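Local coordinates for protein dihydropyrimidinase (Brevibacillus agri, PDB 3SFW) that catalyses the reversible, zinc-dependent hydrolytic ring opening of dihydropyrimidines to N-carbamoyl-beta-amino acids, at residues T70-F75 against H316-F321; G338-E343 against V413-F418; G66-S71 against S322-L327; H58-M63 against V90-T95; T76-A81 against A116-G121. All blocks are in the same frame, centred on the assembly; numbering follows the deposited sequence.

Contact 1: residues T70-F75 against H316-F321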
# COMPACT_ATOMS: atom_id res chain seq x y z
N THR A 70 -13.91 -30.06 -24.97
CA THR A 70 -12.67 -30.51 -24.33
C THR A 70 -12.50 -32.01 -24.46
O THR A 70 -13.50 -32.79 -24.46
CB THR A 70 -12.53 -30.06 -22.84
OG1 THR A 70 -13.65 -30.56 -22.06
CG2 THR A 70 -12.48 -28.60 -22.75
N SER A 71 -11.25 -32.47 -24.50
CA SER A 71 -11.00 -33.80 -24.98
C SER A 71 -11.13 -34.86 -23.91
O SER A 71 -11.21 -36.02 -24.24
CB SER A 71 -9.63 -33.93 -25.66
OG SER A 71 -8.61 -33.74 -24.72
N ASP A 72 -11.13 -34.49 -22.62
CA ASP A 72 -11.51 -35.45 -21.58
C ASP A 72 -12.99 -35.31 -21.30
O ASP A 72 -13.47 -34.19 -21.13
CB ASP A 72 -10.76 -35.17 -20.25
CG ASP A 72 -9.40 -35.87 -20.18
OD1 ASP A 72 -9.28 -37.05 -20.58
OD2 ASP A 72 -8.48 -35.24 -19.64
N ASN A 73 -13.70 -36.43 -21.20
CA ASN A 73 -15.07 -36.40 -20.70
C ASN A 73 -15.07 -36.79 -19.23
O ASN A 73 -14.01 -36.78 -18.58
CB ASN A 73 -15.98 -37.32 -21.55
CG ASN A 73 -15.56 -38.80 -21.54
OD1 ASN A 73 -16.08 -39.63 -22.33
ND2 ASN A 73 -14.65 -39.15 -20.69
N PHE A 74 -16.25 -37.02 -18.65
CA PHE A 74 -16.28 -37.32 -17.21
C PHE A 74 -15.62 -38.63 -16.87
O PHE A 74 -15.04 -38.74 -15.81
CB PHE A 74 -17.69 -37.23 -16.62
CG PHE A 74 -18.03 -35.85 -16.17
CD1 PHE A 74 -18.36 -34.87 -17.11
CD2 PHE A 74 -17.96 -35.50 -14.81
CE1 PHE A 74 -18.65 -33.54 -16.75
CE2 PHE A 74 -18.17 -34.14 -14.42
CZ PHE A 74 -18.55 -33.17 -15.37
N PHE A 75 -15.62 -39.59 -17.80
CA PHE A 75 -14.91 -40.85 -17.54
C PHE A 75 -13.38 -40.63 -17.57
O PHE A 75 -12.68 -40.94 -16.61
CB PHE A 75 -15.32 -41.94 -18.57
CG PHE A 75 -14.60 -43.24 -18.37
CD1 PHE A 75 -13.73 -43.69 -19.36
CD2 PHE A 75 -14.70 -43.94 -17.18
CE1 PHE A 75 -13.01 -44.88 -19.19
CE2 PHE A 75 -13.99 -45.16 -16.99
CZ PHE A 75 -13.12 -45.61 -18.01
N HIS A 316 -8.39 -27.63 -15.56
CA HIS A 316 -8.22 -28.68 -16.59
C HIS A 316 -9.23 -28.40 -17.72
O HIS A 316 -10.44 -28.44 -17.50
CB HIS A 316 -8.53 -30.06 -16.00
CG HIS A 316 -8.25 -31.18 -16.95
ND1 HIS A 316 -6.98 -31.42 -17.45
CD2 HIS A 316 -9.06 -32.12 -17.47
CE1 HIS A 316 -7.03 -32.47 -18.26
NE2 HIS A 316 -8.28 -32.90 -18.30
N CYS A 317 -8.73 -28.16 -18.93
CA CYS A 317 -9.61 -27.73 -20.01
C CYS A 317 -8.87 -28.19 -21.32
O CYS A 317 -8.40 -27.36 -22.09
CB CYS A 317 -9.78 -26.20 -19.92
SG CYS A 317 -11.12 -25.54 -21.02
N PRO A 318 -8.75 -29.51 -21.50
CA PRO A 318 -7.78 -30.04 -22.49
C PRO A 318 -8.30 -30.01 -23.94
O PRO A 318 -9.48 -30.31 -24.20
CB PRO A 318 -7.55 -31.48 -22.01
CG PRO A 318 -8.94 -31.85 -21.45
CD PRO A 318 -9.31 -30.59 -20.67
N PHE A 319 -7.40 -29.68 -24.86
CA PHE A 319 -7.67 -29.84 -26.30
C PHE A 319 -6.42 -30.43 -26.91
O PHE A 319 -5.30 -29.98 -26.62
CB PHE A 319 -7.92 -28.46 -26.92
CG PHE A 319 -9.11 -27.74 -26.35
CD1 PHE A 319 -10.40 -28.05 -26.78
CD2 PHE A 319 -8.94 -26.75 -25.37
CE1 PHE A 319 -11.52 -27.42 -26.22
CE2 PHE A 319 -10.07 -26.06 -24.82
CZ PHE A 319 -11.36 -26.37 -25.29
N ASN A 320 -6.59 -31.43 -27.77
CA ASN A 320 -5.46 -31.97 -28.49
C ASN A 320 -4.73 -30.89 -29.29
O ASN A 320 -5.32 -29.98 -29.86
CB ASN A 320 -5.93 -33.06 -29.46
CG ASN A 320 -6.41 -34.27 -28.74
OD1 ASN A 320 -5.63 -34.99 -28.14
ND2 ASN A 320 -7.74 -34.48 -28.74
N PHE A 321 -3.42 -31.05 -29.37
CA PHE A 321 -2.60 -30.20 -30.21
C PHE A 321 -2.99 -30.41 -31.67
O PHE A 321 -3.23 -29.44 -32.40
CB PHE A 321 -1.14 -30.59 -30.04
CG PHE A 321 -0.19 -29.68 -30.81
CD1 PHE A 321 -0.28 -28.31 -30.70
CD2 PHE A 321 0.76 -30.22 -31.66
CE1 PHE A 321 0.60 -27.47 -31.38
CE2 PHE A 321 1.66 -29.39 -32.33
CZ PHE A 321 1.57 -28.02 -32.20

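Contact 2: residues G338-E343 against V413-F418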
# COMPACT_ATOMS: atom_id res chain seq x y z
N GLY A 338 -7.09 -23.51 -23.08
CA GLY A 338 -7.13 -24.50 -21.98
C GLY A 338 -5.95 -25.44 -22.01
O GLY A 338 -5.43 -25.79 -23.08
N GLY A 339 -5.54 -25.90 -20.83
CA GLY A 339 -4.44 -26.90 -20.75
C GLY A 339 -4.81 -28.21 -20.08
O GLY A 339 -5.85 -28.29 -19.39
N PRO A 340 -3.99 -29.28 -20.27
CA PRO A 340 -4.21 -30.55 -19.61
C PRO A 340 -3.45 -30.61 -18.33
O PRO A 340 -2.24 -30.88 -18.32
CB PRO A 340 -3.66 -31.61 -20.63
CG PRO A 340 -3.15 -30.78 -21.85
CD PRO A 340 -2.91 -29.36 -21.28
N ILE A 341 -4.15 -30.28 -17.25
CA ILE A 341 -3.51 -30.01 -15.97
C ILE A 341 -4.00 -30.96 -14.84
O ILE A 341 -3.39 -31.05 -13.77
CB ILE A 341 -3.79 -28.50 -15.56
CG1 ILE A 341 -3.55 -27.52 -16.70
CG2 ILE A 341 -2.92 -28.10 -14.31
CD1 ILE A 341 -2.06 -27.51 -17.20
N ILE A 342 -5.11 -31.66 -15.06
CA ILE A 342 -5.74 -32.36 -13.91
C ILE A 342 -4.82 -33.40 -13.26
O ILE A 342 -4.83 -33.58 -12.03
CB ILE A 342 -7.11 -32.93 -14.28
CG1 ILE A 342 -7.98 -33.13 -13.03
CG2 ILE A 342 -6.97 -34.29 -15.08
CD1 ILE A 342 -9.48 -33.46 -13.43
N GLU A 343 -4.03 -34.10 -14.07
CA GLU A 343 -3.35 -35.26 -13.57
C GLU A 343 -2.10 -34.92 -12.75
O GLU A 343 -1.77 -35.61 -11.78
CB GLU A 343 -2.96 -36.17 -14.73
CG GLU A 343 -2.36 -37.49 -14.25
CD GLU A 343 -2.34 -38.56 -15.35
OE1 GLU A 343 -2.98 -38.36 -16.41
OE2 GLU A 343 -1.69 -39.60 -15.13
N VAL A 413 -5.53 -36.79 -24.17
CA VAL A 413 -5.02 -35.63 -24.92
C VAL A 413 -3.63 -35.98 -25.39
O VAL A 413 -2.94 -36.75 -24.74
CB VAL A 413 -4.92 -34.36 -24.01
CG1 VAL A 413 -4.85 -33.08 -24.86
CG2 VAL A 413 -6.11 -34.29 -23.08
N ASP A 414 -3.22 -35.43 -26.54
CA ASP A 414 -1.98 -35.88 -27.20
C ASP A 414 -0.72 -35.15 -26.78
O ASP A 414 0.32 -35.31 -27.43
CB ASP A 414 -2.12 -35.77 -28.73
CG ASP A 414 -2.43 -34.37 -29.20
OD1 ASP A 414 -2.36 -33.44 -28.39
OD2 ASP A 414 -2.59 -34.15 -30.43
N TYR A 415 -0.77 -34.37 -25.71
CA TYR A 415 0.46 -33.77 -25.22
C TYR A 415 0.31 -33.50 -23.76
O TYR A 415 -0.80 -33.52 -23.21
CB TYR A 415 0.83 -32.45 -25.98
CG TYR A 415 -0.01 -31.23 -25.62
CD1 TYR A 415 -1.29 -31.07 -26.13
CD2 TYR A 415 0.45 -30.30 -24.68
CE1 TYR A 415 -2.10 -30.01 -25.76
CE2 TYR A 415 -0.30 -29.19 -24.34
CZ TYR A 415 -1.59 -29.05 -24.89
OH TYR A 415 -2.36 -27.98 -24.53
N ASN A 416 1.45 -33.25 -23.12
CA ASN A 416 1.44 -32.81 -21.72
C ASN A 416 2.28 -31.56 -21.63
O ASN A 416 3.44 -31.55 -22.11
CB ASN A 416 2.02 -33.93 -20.87
CG ASN A 416 1.84 -33.67 -19.38
OD1 ASN A 416 2.35 -32.68 -18.86
ND2 ASN A 416 1.11 -34.56 -18.70
N PRO A 417 1.72 -30.47 -21.08
CA PRO A 417 2.48 -29.21 -21.05
C PRO A 417 3.69 -29.24 -20.13
O PRO A 417 4.56 -28.38 -20.25
CB PRO A 417 1.44 -28.17 -20.57
CG PRO A 417 0.47 -29.02 -19.70
CD PRO A 417 0.42 -30.39 -20.37
N PHE A 418 3.75 -30.24 -19.25
CA PHE A 418 4.89 -30.46 -18.41
C PHE A 418 5.86 -31.53 -18.96
O PHE A 418 6.68 -32.06 -18.21
CB PHE A 418 4.43 -30.84 -16.98
CG PHE A 418 3.39 -29.90 -16.43
CD1 PHE A 418 3.73 -28.57 -16.12
CD2 PHE A 418 2.03 -30.31 -16.31
CE1 PHE A 418 2.74 -27.66 -15.63
CE2 PHE A 418 1.05 -29.40 -15.82
CZ PHE A 418 1.39 -28.09 -15.48
O HOH W 1 -5.04 -28.47 -23.82

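Contact 3: residues G66-S71 against S322-L327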
# COMPACT_ATOMS: atom_id res chain seq x y z
N GLY A 66 -14.37 -22.89 -27.48
CA GLY A 66 -13.25 -22.67 -28.41
C GLY A 66 -13.56 -23.26 -29.77
O GLY A 66 -12.66 -23.63 -30.51
N GLY A 67 -14.86 -23.41 -30.09
CA GLY A 67 -15.30 -24.01 -31.36
C GLY A 67 -15.24 -25.52 -31.37
O GLY A 67 -15.31 -26.15 -32.44
N THR A 68 -15.09 -26.13 -30.18
CA THR A 68 -14.92 -27.61 -30.13
C THR A 68 -15.36 -28.09 -28.74
O THR A 68 -16.21 -27.43 -28.12
CB THR A 68 -13.50 -28.07 -30.60
OG1 THR A 68 -13.39 -29.50 -30.58
CG2 THR A 68 -12.37 -27.39 -29.78
N VAL A 69 -14.91 -29.26 -28.31
CA VAL A 69 -15.31 -29.79 -26.98
C VAL A 69 -14.06 -30.29 -26.29
O VAL A 69 -13.23 -30.91 -26.93
CB VAL A 69 -16.32 -30.93 -27.11
CG1 VAL A 69 -16.68 -31.55 -25.74
CG2 VAL A 69 -17.58 -30.42 -27.80
N THR A 70 -13.91 -30.06 -24.97
CA THR A 70 -12.67 -30.51 -24.33
C THR A 70 -12.50 -32.01 -24.46
O THR A 70 -13.50 -32.79 -24.46
CB THR A 70 -12.53 -30.06 -22.84
OG1 THR A 70 -13.65 -30.56 -22.06
CG2 THR A 70 -12.48 -28.60 -22.75
N SER A 71 -11.25 -32.47 -24.50
CA SER A 71 -11.00 -33.80 -24.98
C SER A 71 -11.13 -34.86 -23.91
O SER A 71 -11.21 -36.02 -24.24
CB SER A 71 -9.63 -33.93 -25.66
OG SER A 71 -8.61 -33.74 -24.72
N SER A 322 -3.07 -31.67 -32.08
CA SER A 322 -3.51 -31.98 -33.44
C SER A 322 -5.03 -31.78 -33.57
O SER A 322 -5.83 -32.28 -32.73
CB SER A 322 -3.12 -33.40 -33.83
OG SER A 322 -3.71 -33.76 -35.07
N GLY A 323 -5.43 -31.05 -34.60
CA GLY A 323 -6.84 -30.88 -34.86
C GLY A 323 -7.44 -29.72 -34.07
O GLY A 323 -7.92 -28.74 -34.66
N GLN A 324 -7.41 -29.83 -32.73
CA GLN A 324 -8.15 -28.90 -31.93
C GLN A 324 -7.37 -27.61 -31.73
O GLN A 324 -7.84 -26.55 -32.08
CB GLN A 324 -8.54 -29.53 -30.57
CG GLN A 324 -9.59 -30.62 -30.75
CD GLN A 324 -10.04 -31.18 -29.43
OE1 GLN A 324 -9.25 -31.82 -28.72
NE2 GLN A 324 -11.30 -30.95 -29.09
N LYS A 325 -6.15 -27.69 -31.19
CA LYS A 325 -5.41 -26.45 -31.04
C LYS A 325 -5.17 -25.83 -32.45
O LYS A 325 -5.13 -24.61 -32.58
CB LYS A 325 -4.04 -26.65 -30.35
CG LYS A 325 -4.10 -26.97 -28.81
CD LYS A 325 -4.55 -25.75 -27.98
CE LYS A 325 -4.62 -26.09 -26.45
NZ LYS A 325 -4.96 -24.85 -25.69
N GLU A 326 -5.06 -26.70 -33.46
CA GLU A 326 -4.85 -26.26 -34.86
C GLU A 326 -6.00 -25.45 -35.46
O GLU A 326 -5.81 -24.75 -36.45
CB GLU A 326 -4.54 -27.47 -35.75
CG GLU A 326 -3.25 -28.21 -35.37
CD GLU A 326 -2.89 -29.26 -36.43
OE1 GLU A 326 -3.60 -30.31 -36.51
OE2 GLU A 326 -2.01 -28.95 -37.26
N LEU A 327 -7.16 -25.44 -34.80
CA LEU A 327 -8.18 -24.50 -35.23
C LEU A 327 -7.61 -23.08 -35.24
O LEU A 327 -8.13 -22.20 -35.95
CB LEU A 327 -9.42 -24.59 -34.32
CG LEU A 327 -10.16 -25.93 -34.42
CD1 LEU A 327 -11.18 -25.97 -33.27
CD2 LEU A 327 -10.91 -26.04 -35.79

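Contact 4: residues H58-M63 against V90-T95. With ZN (zinc ion), chain F.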
# COMPACT_ATOMS: atom_id res chain seq x y z
N HIS A 58 -11.58 -26.97 -9.87
CA HIS A 58 -11.55 -26.20 -11.11
C HIS A 58 -11.37 -27.08 -12.34
O HIS A 58 -10.25 -27.25 -12.85
CB HIS A 58 -10.50 -25.08 -11.03
CG HIS A 58 -10.65 -24.03 -12.09
ND1 HIS A 58 -10.26 -22.72 -11.89
CD2 HIS A 58 -11.22 -24.07 -13.33
CE1 HIS A 58 -10.56 -22.00 -12.97
NE2 HIS A 58 -11.15 -22.80 -13.85
N THR A 59 -12.47 -27.71 -12.80
CA THR A 59 -12.36 -28.61 -13.98
C THR A 59 -13.42 -28.26 -15.03
O THR A 59 -14.43 -27.64 -14.71
CB THR A 59 -12.48 -30.10 -13.60
OG1 THR A 59 -13.80 -30.39 -13.10
CG2 THR A 59 -11.46 -30.44 -12.44
N HIS A 60 -13.13 -28.61 -16.28
CA HIS A 60 -14.01 -28.36 -17.41
C HIS A 60 -14.08 -29.63 -18.28
O HIS A 60 -13.52 -29.67 -19.40
CB HIS A 60 -13.48 -27.19 -18.26
CG HIS A 60 -13.39 -25.90 -17.50
ND1 HIS A 60 -14.50 -25.13 -17.22
CD2 HIS A 60 -12.34 -25.28 -16.92
CE1 HIS A 60 -14.13 -24.04 -16.56
NE2 HIS A 60 -12.82 -24.12 -16.34
N LEU A 61 -14.70 -30.68 -17.74
CA LEU A 61 -14.76 -31.94 -18.49
C LEU A 61 -15.93 -31.90 -19.50
O LEU A 61 -17.04 -31.43 -19.17
CB LEU A 61 -14.97 -33.11 -17.51
CG LEU A 61 -13.94 -33.19 -16.38
CD1 LEU A 61 -14.16 -34.50 -15.57
CD2 LEU A 61 -12.50 -33.21 -16.98
N ASP A 62 -15.71 -32.45 -20.70
CA ASP A 62 -16.73 -32.47 -21.74
C ASP A 62 -17.36 -31.11 -21.97
O ASP A 62 -18.60 -30.98 -22.06
CB ASP A 62 -17.82 -33.50 -21.40
CG ASP A 62 -18.59 -33.98 -22.64
OD1 ASP A 62 -17.98 -34.19 -23.72
OD2 ASP A 62 -19.82 -34.16 -22.52
N MET A 63 -16.52 -30.09 -21.98
CA MET A 63 -17.01 -28.72 -22.04
C MET A 63 -17.04 -28.24 -23.50
O MET A 63 -16.02 -28.26 -24.19
CB MET A 63 -16.04 -27.81 -21.27
CG MET A 63 -16.45 -26.31 -21.30
SD MET A 63 -14.97 -25.30 -21.06
CE MET A 63 -15.61 -23.67 -20.87
N VAL A 90 -14.78 -30.47 -8.77
CA VAL A 90 -15.95 -29.62 -8.85
C VAL A 90 -15.87 -28.93 -10.18
O VAL A 90 -14.89 -28.18 -10.47
CB VAL A 90 -16.03 -28.58 -7.68
CG1 VAL A 90 -17.48 -27.99 -7.65
CG2 VAL A 90 -15.71 -29.29 -6.31
N ASP A 91 -16.81 -29.29 -11.05
CA ASP A 91 -16.77 -28.91 -12.47
C ASP A 91 -17.72 -27.74 -12.75
O ASP A 91 -18.77 -27.62 -12.13
CB ASP A 91 -17.20 -30.15 -13.28
CG ASP A 91 -16.85 -30.04 -14.75
OD1 ASP A 91 -17.69 -29.53 -15.51
OD2 ASP A 91 -15.71 -30.46 -15.11
N PHE A 92 -17.36 -26.88 -13.71
CA PHE A 92 -18.23 -25.76 -14.09
C PHE A 92 -19.37 -26.11 -15.05
O PHE A 92 -19.16 -26.26 -16.28
CB PHE A 92 -17.35 -24.61 -14.66
CG PHE A 92 -16.50 -23.95 -13.62
CD1 PHE A 92 -15.18 -24.34 -13.41
CD2 PHE A 92 -17.02 -22.94 -12.85
CE1 PHE A 92 -14.40 -23.74 -12.46
CE2 PHE A 92 -16.25 -22.33 -11.86
CZ PHE A 92 -14.93 -22.76 -11.65
N CYS A 93 -20.58 -26.04 -14.52
CA CYS A 93 -21.80 -26.17 -15.34
C CYS A 93 -22.09 -24.83 -16.03
O CYS A 93 -22.36 -23.78 -15.37
CB CYS A 93 -22.95 -26.57 -14.42
SG CYS A 93 -24.56 -26.56 -15.28
N LEU A 94 -22.00 -24.82 -17.36
CA LEU A 94 -22.17 -23.58 -18.10
C LEU A 94 -23.64 -23.35 -18.41
O LEU A 94 -24.40 -24.30 -18.59
CB LEU A 94 -21.41 -23.64 -19.41
CG LEU A 94 -19.94 -23.99 -19.25
CD1 LEU A 94 -19.29 -23.92 -20.67
CD2 LEU A 94 -19.21 -23.00 -18.27
N THR A 95 -24.01 -22.08 -18.54
CA THR A 95 -25.39 -21.71 -18.88
C THR A 95 -25.40 -20.75 -20.07
O THR A 95 -24.38 -20.15 -20.40
CB THR A 95 -26.07 -21.01 -17.69
OG1 THR A 95 -25.34 -19.81 -17.36
CG2 THR A 95 -26.11 -21.92 -16.50
ZN ZN F . -11.67 -22.41 -15.89
O HOH W 2 -17.06 -26.07 -18.03
O HOH W 3 -17.35 -28.86 -18.07

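Contact 5: residues T76-A81 against A116-G121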
# COMPACT_ATOMS: atom_id res chain seq x y z
N THR A 76 -12.85 -40.21 -18.71
CA THR A 76 -11.37 -40.12 -18.84
C THR A 76 -10.81 -39.05 -17.90
O THR A 76 -9.69 -39.21 -17.38
CB THR A 76 -10.87 -39.89 -20.28
OG1 THR A 76 -11.30 -38.62 -20.77
CG2 THR A 76 -11.38 -41.06 -21.27
N GLY A 77 -11.54 -37.94 -17.75
CA GLY A 77 -11.04 -36.85 -16.91
C GLY A 77 -10.98 -37.25 -15.44
O GLY A 77 -10.00 -36.91 -14.73
N THR A 78 -12.00 -37.94 -14.94
CA THR A 78 -11.96 -38.40 -13.53
C THR A 78 -10.96 -39.52 -13.34
O THR A 78 -10.33 -39.62 -12.29
CB THR A 78 -13.36 -38.80 -12.95
OG1 THR A 78 -13.93 -39.89 -13.70
CG2 THR A 78 -14.29 -37.59 -12.97
N LYS A 79 -10.77 -40.36 -14.37
CA LYS A 79 -9.78 -41.43 -14.23
C LYS A 79 -8.38 -40.80 -14.14
O LYS A 79 -7.53 -41.21 -13.32
CB LYS A 79 -9.87 -42.45 -15.38
CG LYS A 79 -8.86 -43.53 -15.31
CD LYS A 79 -9.34 -44.77 -16.14
CE LYS A 79 -9.66 -44.34 -17.58
NZ LYS A 79 -8.46 -44.07 -18.40
N ALA A 80 -8.13 -39.79 -14.97
CA ALA A 80 -6.83 -39.12 -14.98
C ALA A 80 -6.61 -38.38 -13.63
O ALA A 80 -5.54 -38.43 -13.05
CB ALA A 80 -6.78 -38.12 -16.15
N ALA A 81 -7.66 -37.76 -13.12
CA ALA A 81 -7.58 -37.10 -11.80
C ALA A 81 -7.17 -38.14 -10.75
O ALA A 81 -6.26 -37.88 -9.94
CB ALA A 81 -8.95 -36.50 -11.41
N ALA A 116 -18.40 -40.91 -14.33
CA ALA A 116 -17.35 -40.52 -13.35
C ALA A 116 -16.87 -41.68 -12.46
O ALA A 116 -17.71 -42.55 -12.08
CB ALA A 116 -17.92 -39.35 -12.43
N VAL A 117 -15.55 -41.78 -12.24
CA VAL A 117 -14.98 -42.88 -11.46
C VAL A 117 -14.67 -42.41 -10.05
O VAL A 117 -14.42 -43.24 -9.18
CB VAL A 117 -13.73 -43.48 -12.11
CG1 VAL A 117 -14.03 -43.85 -13.59
CG2 VAL A 117 -12.53 -42.51 -12.05
N ILE A 118 -14.75 -41.10 -9.84
CA ILE A 118 -14.64 -40.54 -8.49
C ILE A 118 -15.67 -39.44 -8.34
O ILE A 118 -16.45 -39.14 -9.26
CB ILE A 118 -13.22 -39.97 -8.19
CG1 ILE A 118 -12.69 -39.20 -9.39
CG2 ILE A 118 -12.22 -41.09 -7.96
CD1 ILE A 118 -12.65 -37.80 -9.27
N ASP A 119 -15.77 -38.88 -7.12
CA ASP A 119 -16.91 -38.05 -6.79
C ASP A 119 -16.80 -36.65 -7.39
O ASP A 119 -15.69 -36.19 -7.69
CB ASP A 119 -17.08 -37.95 -5.28
CG ASP A 119 -17.58 -39.25 -4.69
OD1 ASP A 119 -17.75 -40.22 -5.48
OD2 ASP A 119 -17.81 -39.33 -3.46
N TYR A 120 -17.94 -35.98 -7.57
CA TYR A 120 -17.95 -34.70 -8.30
C TYR A 120 -19.03 -33.80 -7.76
O TYR A 120 -20.16 -34.25 -7.47
CB TYR A 120 -18.15 -34.90 -9.83
CG TYR A 120 -19.39 -35.72 -10.18
CD1 TYR A 120 -19.36 -37.13 -10.14
CD2 TYR A 120 -20.59 -35.07 -10.57
CE1 TYR A 120 -20.55 -37.89 -10.36
CE2 TYR A 120 -21.75 -35.81 -10.81
CZ TYR A 120 -21.72 -37.21 -10.75
OH TYR A 120 -22.89 -37.91 -10.99
N GLY A 121 -18.76 -32.50 -7.78
CA GLY A 121 -19.80 -31.54 -7.59
C GLY A 121 -19.83 -30.64 -8.79
O GLY A 121 -18.98 -30.80 -9.72

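Contact 1: residues T70-F75 against H316-F321
H316 reaches D72 through NE2, which donates to OD2 over 2.7 Å; its CG lies anti to its backbone N (chi1 -174°), which carries the ring toward D72. The carboxylate oxygen takes this N-H on its anti lone pair and lies near the imidazole plane, so a histidine suits the place by presenting a flat, directed donor. The other oxygen of D72, OD1, accepts from T76 OG1 and N412 N, while H316 ND1 accepts from I341 N. At C317 the sulfur SG meets the methyl CG2 of T70 at 3.8 Å, the T70 hydroxyl being engaged with H60 O and M63 N. P318 follows, and its CG packs 3.6 Å from D72 N. Its carbonyl O takes the backbone N of S71 at 2.8 Å and also receives a CA-H...O contact from T70. F319 brings its ring tip, CZ, within 3.6 Å of T70 CG2; the small methyl packs obliquely against the aromatic ring. N320 ND2 ends beside S71 CB at 3.7 Å. This loop, immediately after zinc ligand D315, is thus pinned to the lead-in of helix 74-83. With both D72 oxygens and both H316 ring nitrogens bonded, neither group is likely to turn without breaking several bonds.

Contact 2: residues G338-E343 against V413-F418
P340 lays its pyrrolidine over one face of the Y415 ring, CG standing 4.2 Å from the ring centroid and somewhat toward the rim, a CH-pi contact. Y415 CG stands between its backbone N and carbonyl carbon (chi1 74°), which turns the ring toward P340. A proline fits here because its ring carbons form a rigid, slightly polarised C-H surface. Its CD turns to P417, whose CD is 3.6 Å away; the two rings slide past each other in opposite directions. I341 adds CD1, which lies 3.9 Å from both P417 CG and F418 CE2, crossing the phenylalanine side chain at about a right angle. Within 413-418 an Asx turn, N416 OD1 accepting from F418 N at 2.8 Å, bends the chain next to P417. Beside the Y415 hydroxyl, one water donates to G338 O and to Y415 OH, each at 2.8 Å, and that hydroxyl also bonds K284 O. No direct hydrogen bond spans the two loops, so cohesion rests on apolar and CH-pi packing, with a single water as polar bridge.

Contact 3: residues G66-S71 against S322-L327
Q324 grips the hairpin formed by strands 64-65 and 68-69 with one amide nitrogen. NE2 donates to T68 OG1 at 2.9 Å, nearly straight at 166° and in the amide plane, and to V69 O, also at 2.9 Å but more bent at 138°. Glutamine suits the place because its extended chain carries a two-hydrogen donor from helix 321-325 to both acceptors, while its OE1 accepts from N320 N, which fixes the rotation of the amide. T68 holds OG1 anti to its own backbone N (chi1 -178°), which directs the hydroxyl at the amide. The hairpin turns through G66 and G67, both with positive phi in a type I' turn, where glycine is the easy choice. On the helical side, G323 N is bonded to E326 OE1 at 2.7 Å, and E326 OE2 makes a salt bridge with R329. L327 N bonds Q324 O at 3.0 Å, setting the leucine one turn beyond the glutamine. Packing lies outward of the polar core: S71 CB sits 3.7 Å from Q324 OE1, and the exposed L327 points its side chain toward the turn. Its branch CD1 meets T68 CG2 at 4.0 Å and G66 O at 3.9 Å.

Contact 4: residues H58-M63 against V90-T95
T59 and D91 are paired across neighbouring parallel strands, their side chains on one face, and one carboxylate oxygen takes two of the bonds between the segments. D91 has CG anti to its backbone N (chi1 -165°), which carries the carboxylate across to 58-63. Its OD2 accepts from T59 OG1 at 2.8 Å on the anti side, out of the carboxylate plane, and from L61 N at 2.8 Å on the syn lone pair, almost straight. OD1 takes W108 NE1 and a water that also donates to L61 O. An alanine in place of D91 would remove both oxygens and would probably leave T59 OG1, L61 N and W108 NE1 without this acceptor, freeing the turn after the strand to shift. Between backbones, F92 N donates to T59 O at 3.2 Å.

H58 and H60 form the HxH pair at the end of the first barrel strand, a hallmark of the TIM-barrel amidohydrolases. H58 has CG anti to its backbone N (chi1 -165°), H60 has CG beside it (chi1 -61°), yet each NE2 binds the same zinc at 2.1 Å, with D315 and carboxylated K150 completing the site. E262 bonds H58 ND1; H60 ND1 donates to a water that donates to F92 O. F92 sends its edge at the face of H58 in a T-shaped pair, CE1 lying 3.3 Å from H58 CD2. Toward H60 its ring is nearly parallel but slid, F92 CD1 meeting H60 CE1 at 3.3 Å. M63 extends its chain so that CE touches L94 CD1 at 3.7 Å.

Contact 5: residues T76-A81 against A116-G121
T78 accepts the backbone N-H of V117 through its hydroxyl: the V117 N to T78 OG1 distance is 2.9 Å and the bond nearly straight at 168°. The side chain sets OG1 between its backbone N and carbonyl carbon (chi1 61°). From there the hydroxyl also bonds F74 O, four residues back, a common arrangement for a helical threonine, and so serves the helix and the loop at once. A valine in place of T78 removes the hydroxyl and would probably leave V117 N without its acceptor and F74 O without this donor, loosening the loop's hold on the helix.

Helix 74-83 is the connection of the beta-alpha-beta crossover from strand 49-59 to strand 86-93 of the TIM barrel, and the loop it meets here leads into the next barrel strand, 119-124, whose D119 and G121 make backbone hydrogen bonds with I89 on the intervening strand.

Van der Waals contacts adjoin the hydrogen bond. V117 CG2 lies 3.4 Å from T78 OG1 and 3.6 Å from K79 N, so a methyl lies against the flank of the helix. I118 slides past T78 in the opposite direction, its CG1 3.6 Å from T78 CB. The CD1 of I118 approaches T78 CG2 at 4.1 Å and, more loosely, A81 CB at 4.5 Å. A116 CB also stands 4.1 Å from T78 CG2.

Overall arrangement
Following the chain from the N terminus, contact 4 opens first at 58-63, where the first barrel strand ends, and closes at 90-95 on the neighbouring strand. Before it closes, contacts 3, 1 and 5 open in turn at 66-71, 70-75 and 76-81, so contact 4 crosses all three. Of these three, contact 5 closes soonest, at 116-121, and is nested within the long loops that contact 1 closes at 316-321 and contact 3 at 322-327; these two share T70 and S71. Contact 2 comes afterwards in series. Together they link the zinc-binding end of strand 49-59, its neighbour 86-93, helix 74-83, the loops after strand 311-312 and the one between strands 393-403 and 422-432.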